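Local coordinates for protein peroxiredoxin PRX1, mitochondrial (Saccharomyces cerevisiae, PDB 5YKJ) that probably reduces peroxides in mitochondria as a 1-Cys thiol peroxidase, its oxidised cysteine being resolved through the glutathione and thioredoxin systems, at residues E47-A52 and Q81-I86; G199-N202 and L208-T211. One frame throughout, in Å; residues are numbered along the deposited sequence.

Contact 1: residues E47-A52 and Q81-I86; sequences EVSAFA and QDIKEI
Ser49 OG sits against Ile83 but bonds elsewhere: its hydroxyl is hydrogen-bonded to the carbonyl oxygen of Thr45, the residue just ahead of helix 46-53. With OG turned beside its own backbone N (chi1 -67°), the hydroxyl is directed to that carbonyl while its flank rests on hydrocarbon. Ile83 CG2 lies 3.5 Å from Ser49 OG, and Ile86 CG2 adds a looser contact at 4.1 Å from the same oxygen. No hydrogen bond crosses between 47-52 and 81-86, so the contact is held by shape and burial.

Ile83 carries most of it, because its two arms go to neighbouring residues. The same CG2 also lies against the helix backbone, 3.8 Å from Ser49 CA. The longer arm ends at Val48: Ile83 CD1 stands 3.8 Å from Val48 CG1 and 4.0 Å from Val48 CB. The valine and isoleucine side chains meet at about a right angle. CG1 of Val48 is set anti to its backbone N (chi1 -178°), which presents that methyl to the isoleucine tip.

In this thioredoxin-like fold, helix 46-53 begins the helical crossover from strand 30-36 to the parallel strand 63-69, and helix 73-87 follows the latter strand. Val48 also touches Phe34 and His36 of the first strand, as well as Trp79 and Phe94, which makes it a shared neighbour of sheet and helix. The helix axes approach to 9.2 Å and cross at -66°; the small Ser49 faces Ile83, their CA atoms 5.6 Å apart. Ile83 and Ile86 both touch Thr45 as well. Two residues ahead of helix 46-53 is Cys44, modified here to S-hydroxycysteine, consistent with its being the peroxidatic cysteine.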
loop_
_atom_site.group_PDB
_atom_site.type_symbol
_atom_site.label_atom_id
_atom_site.label_comp_id
_atom_site.label_asym_id
_atom_site.label_seq_id
_atom_site.Cartn_x
_atom_site.Cartn_y
_atom_site.Cartn_z
ATOM N N GLU A 47 8.470 3.244 10.645
ATOM C CA GLU A 47 7.529 2.679 9.702
ATOM C C GLU A 47 8.133 1.597 8.801
ATOM O O GLU A 47 7.589 0.570 8.649
ATOM C CB GLU A 47 6.910 3.825 8.866
ATOM C CG GLU A 47 5.996 4.767 9.648
ATOM C CD GLU A 47 5.508 5.950 8.821
ATOM O OE1 GLU A 47 6.266 6.371 7.982
ATOM O OE2 GLU A 47 4.433 6.446 9.070
ATOM N N VAL A 48 9.288 1.882 8.254
ATOM C CA VAL A 48 9.945 0.919 7.441
ATOM C C VAL A 48 10.344 -0.303 8.274
ATOM O O VAL A 48 10.280 -1.379 7.852
ATOM C CB VAL A 48 11.146 1.520 6.646
ATOM C CG1 VAL A 48 11.779 0.472 5.773
ATOM C CG2 VAL A 48 10.723 2.628 5.750
ATOM N N SER A 49 10.735 -0.036 9.483
ATOM C CA SER A 49 11.099 -1.104 10.397
ATOM C C SER A 49 9.920 -2.038 10.629
ATOM O O SER A 49 10.067 -3.208 10.661
ATOM C CB SER A 49 11.564 -0.492 11.767
ATOM O OG SER A 49 12.757 0.211 11.651
ATOM N N ALA A 50 8.754 -1.463 10.824
ATOM C CA ALA A 50 7.568 -2.267 11.056
ATOM C C ALA A 50 7.185 -3.116 9.834
ATOM O O ALA A 50 6.883 -4.252 9.959
ATOM C CB ALA A 50 6.412 -1.395 11.528
ATOM N N PHE A 51 7.224 -2.507 8.657
ATOM C CA PHE A 51 6.917 -3.240 7.457
ATOM C C PHE A 51 7.920 -4.362 7.277
ATOM O O PHE A 51 7.588 -5.388 6.825
ATOM C CB PHE A 51 6.900 -2.325 6.233
ATOM C CG PHE A 51 5.636 -1.530 6.093
ATOM C CD1 PHE A 51 4.458 -2.140 5.799
ATOM C CD2 PHE A 51 5.650 -0.177 6.230
ATOM C CE1 PHE A 51 3.314 -1.390 5.683
ATOM C CE2 PHE A 51 4.490 0.574 6.129
ATOM C CZ PHE A 51 3.320 -0.030 5.847
ATOM N N ALA A 52 9.161 -4.087 7.606
ATOM C CA ALA A 52 10.179 -5.143 7.499
ATOM C C ALA A 52 9.903 -6.318 8.437
ATOM O O ALA A 52 10.027 -7.422 8.064
ATOM C CB ALA A 52 11.578 -4.605 7.767
ATOM N N GLN A 81 20.652 -0.329 6.906
ATOM C CA GLN A 81 21.483 -0.885 7.952
ATOM C C GLN A 81 20.980 -0.413 9.313
ATOM O O GLN A 81 20.930 -1.177 10.218
ATOM C CB GLN A 81 22.976 -0.587 7.724
ATOM C CG GLN A 81 23.535 -1.173 6.454
ATOM C CD GLN A 81 24.965 -0.799 6.154
ATOM O OE1 GLN A 81 25.733 -0.614 7.009
ATOM N NE2 GLN A 81 25.284 -0.678 4.911
ATOM N N ASP A 82 20.615 0.844 9.422
ATOM C CA ASP A 82 20.087 1.341 10.671
ATOM C C ASP A 82 18.743 0.664 10.999
ATOM O O ASP A 82 18.501 0.281 12.081
ATOM C CB ASP A 82 19.864 2.846 10.565
ATOM C CG ASP A 82 21.089 3.668 10.874
ATOM O OD1 ASP A 82 22.132 3.105 11.051
ATOM O OD2 ASP A 82 20.891 4.858 10.968
ATOM N N ILE A 83 17.909 0.534 9.981
ATOM C CA ILE A 83 16.595 -0.085 10.146
ATOM C C ILE A 83 16.735 -1.547 10.627
ATOM O O ILE A 83 16.041 -1.962 11.491
ATOM C CB ILE A 83 15.760 0.001 8.838
ATOM C CG1 ILE A 83 15.276 1.427 8.531
ATOM C CG2 ILE A 83 14.548 -0.949 8.879
ATOM C CD1 ILE A 83 15.140 1.792 7.086
ATOM N N LYS A 84 17.689 -2.281 10.082
ATOM C CA LYS A 84 17.908 -3.642 10.506
ATOM C C LYS A 84 18.221 -3.665 12.014
ATOM O O LYS A 84 17.676 -4.436 12.750
ATOM C CB LYS A 84 19.043 -4.323 9.663
ATOM C CG LYS A 84 18.631 -4.704 8.255
ATOM C CD LYS A 84 19.676 -5.498 7.476
ATOM C CE LYS A 84 21.054 -4.872 7.426
ATOM N NZ LYS A 84 22.032 -5.855 6.851
ATOM N N GLU A 85 19.083 -2.770 12.426
ATOM C CA GLU A 85 19.447 -2.666 13.828
ATOM C C GLU A 85 18.307 -2.285 14.729
ATOM O O GLU A 85 18.140 -2.867 15.757
ATOM C CB GLU A 85 20.603 -1.677 14.039
ATOM C CG GLU A 85 21.819 -1.940 13.178
ATOM C CD GLU A 85 22.822 -0.797 13.114
ATOM O OE1 GLU A 85 22.745 0.090 13.968
ATOM O OE2 GLU A 85 23.704 -0.819 12.233
ATOM N N ILE A 86 17.556 -1.280 14.342
ATOM C CA ILE A 86 16.425 -0.825 15.111
ATOM C C ILE A 86 15.283 -1.802 15.193
ATOM O O ILE A 86 14.765 -2.039 16.244
ATOM C CB ILE A 86 15.958 0.520 14.575
ATOM C CG1 ILE A 86 17.051 1.540 14.783
ATOM C CG2 ILE A 86 14.647 0.970 15.199
ATOM C CD1 ILE A 86 16.834 2.750 13.935
#

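Contact 2: residues G199-N202 and L208-T211; sequences GQFN and LRFT
At chi1 57° the Phe201 ring is swung in over its own main chain, which stands it up beside Arg209, whose first torsion (chi1 -52°) sends its chain out the same way. The two side chains then run alongside each other. Phe201 CD1 touches Arg209 CB at 3.8 Å, and further out Phe201 CE1 meets Arg209 CD, also at 3.8 Å. It is therefore the aliphatic part of the arginine that lies along the CD1-CE1 side of the ring; the guanidinium plane is steeply inclined to the ring plane, and any cation-pi attraction is weak at best. The far end of Arg209 is engaged instead by Val189 O and Asn191 OD1, both bonded to NH1.

Beneath this pair the backbones form the antiparallel hairpin of strands 202-205 and 208-211, the latter being the middle strand of a three-stranded sheet in the C-terminal region. Asn202 and Phe210 make a hydrogen-bonded pair. Asn202 N gives a nearly straight bond of 2.9 Å to Phe210 O (167° at the hydrogen), and Phe210 N returns one of 3.1 Å to Asn202 O. Arg209 CA adds a CA-H...O contact of 3.4 Å to Asn202 O. Helix 191-198 flanks the ring through Asn191, Ala194 and Lys195, and a bound sodium ion lies about 4 Å from the Phe201 side chain.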
loop_
_atom_site.group_PDB
_atom_site.type_symbol
_atom_site.label_atom_id
_atom_site.label_comp_id
_atom_site.label_asym_id
_atom_site.label_seq_id
_atom_site.Cartn_x
_atom_site.Cartn_y
_atom_site.Cartn_z
ATOM N N GLY A 199 -27.127 -17.690 0.116
ATOM C CA GLY A 199 -27.969 -18.411 1.021
ATOM C C GLY A 199 -28.956 -17.613 1.855
ATOM O O GLY A 199 -30.067 -17.401 1.382
ATOM N N GLN A 200 -28.567 -17.282 3.067
ATOM C CA GLN A 200 -29.370 -16.550 4.013
ATOM C C GLN A 200 -28.689 -15.202 4.255
ATOM O O GLN A 200 -27.510 -15.129 4.200
ATOM C CB GLN A 200 -29.435 -17.271 5.347
ATOM C CG GLN A 200 -30.328 -18.506 5.416
ATOM C CD GLN A 200 -30.304 -19.162 6.769
ATOM O OE1 GLN A 200 -29.890 -18.545 7.730
ATOM N NE2 GLN A 200 -30.711 -20.448 6.850
ATOM N N PHE A 201 -29.488 -14.188 4.492
ATOM C CA PHE A 201 -29.016 -12.846 4.788
ATOM C C PHE A 201 -30.036 -12.143 5.657
ATOM O O PHE A 201 -31.180 -12.497 5.668
ATOM C CB PHE A 201 -28.693 -12.029 3.517
ATOM C CG PHE A 201 -29.821 -11.887 2.542
ATOM C CD1 PHE A 201 -30.728 -10.880 2.663
ATOM C CD2 PHE A 201 -29.926 -12.717 1.484
ATOM C CE1 PHE A 201 -31.742 -10.746 1.782
ATOM C CE2 PHE A 201 -30.926 -12.588 0.575
ATOM C CZ PHE A 201 -31.833 -11.592 0.708
ATOM N N ASN A 202 -29.553 -11.154 6.382
ATOM C CA ASN A 202 -30.342 -10.333 7.257
ATOM C C ASN A 202 -30.524 -8.979 6.609
ATOM O O ASN A 202 -29.618 -8.225 6.589
ATOM C CB ASN A 202 -29.568 -10.164 8.549
ATOM C CG ASN A 202 -30.263 -9.307 9.557
ATOM O OD1 ASN A 202 -31.399 -8.971 9.424
ATOM N ND2 ASN A 202 -29.551 -8.956 10.559
ATOM N N LEU A 208 -29.186 -2.821 2.619
ATOM C CA LEU A 208 -28.262 -3.235 3.628
ATOM C C LEU A 208 -28.607 -4.623 4.151
ATOM O O LEU A 208 -29.400 -4.780 5.004
ATOM C CB LEU A 208 -28.248 -2.238 4.779
ATOM C CG LEU A 208 -27.276 -2.502 5.907
ATOM C CD1 LEU A 208 -25.826 -2.437 5.472
ATOM C CD2 LEU A 208 -27.501 -1.508 7.026
ATOM N N ARG A 209 -27.932 -5.599 3.556
ATOM C CA ARG A 209 -28.087 -7.008 3.863
ATOM C C ARG A 209 -26.785 -7.673 4.281
ATOM O O ARG A 209 -25.914 -7.760 3.516
ATOM C CB ARG A 209 -28.674 -7.740 2.661
ATOM C CG ARG A 209 -29.948 -7.109 2.124
ATOM C CD ARG A 209 -30.199 -7.464 0.667
ATOM N NE ARG A 209 -29.189 -6.919 -0.207
ATOM C CZ ARG A 209 -29.063 -7.144 -1.494
ATOM N NH1 ARG A 209 -29.890 -7.922 -2.162
ATOM N NH2 ARG A 209 -28.071 -6.590 -2.145
ATOM N N PHE A 210 -26.749 -8.162 5.504
ATOM C CA PHE A 210 -25.588 -8.860 6.036
ATOM C C PHE A 210 -25.659 -10.387 5.832
ATOM O O PHE A 210 -26.664 -10.961 5.974
ATOM C CB PHE A 210 -25.377 -8.573 7.518
ATOM C CG PHE A 210 -24.951 -7.167 7.821
ATOM C CD1 PHE A 210 -23.638 -6.850 7.898
ATOM C CD2 PHE A 210 -25.866 -6.193 8.078
ATOM C CE1 PHE A 210 -23.236 -5.596 8.198
ATOM C CE2 PHE A 210 -25.472 -4.913 8.342
ATOM C CZ PHE A 210 -24.158 -4.620 8.418
ATOM N N THR A 211 -24.523 -10.971 5.534
ATOM C CA THR A 211 -24.450 -12.401 5.337
ATOM C C THR A 211 -23.170 -12.860 5.955
ATOM O O THR A 211 -22.277 -12.100 6.130
ATOM C CB THR A 211 -24.564 -12.780 3.871
ATOM O OG1 THR A 211 -24.698 -14.171 3.753
ATOM C CG2 THR A 211 -23.335 -12.336 3.092
#

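Contact 1 and contact 2 lie on opposite sides of the chain's centre, with their own centres about 43 Å apart and their nearest atoms about 27 Å apart, so neither touches the other. They follow in series along the chain, and helix 153-169 falls between them in sequence. Contact 1 joins two helices of the thioredoxin-like domain, one starting two residues after the oxidised Cys44. The centre of contact 2, which joins the first residue of strand 202-205 to strand 208-211, is about 30 Å from the chain's centre, that of contact 1 about 17 Å. The bound sodium ion is beside contact 2, remote from the cysteine.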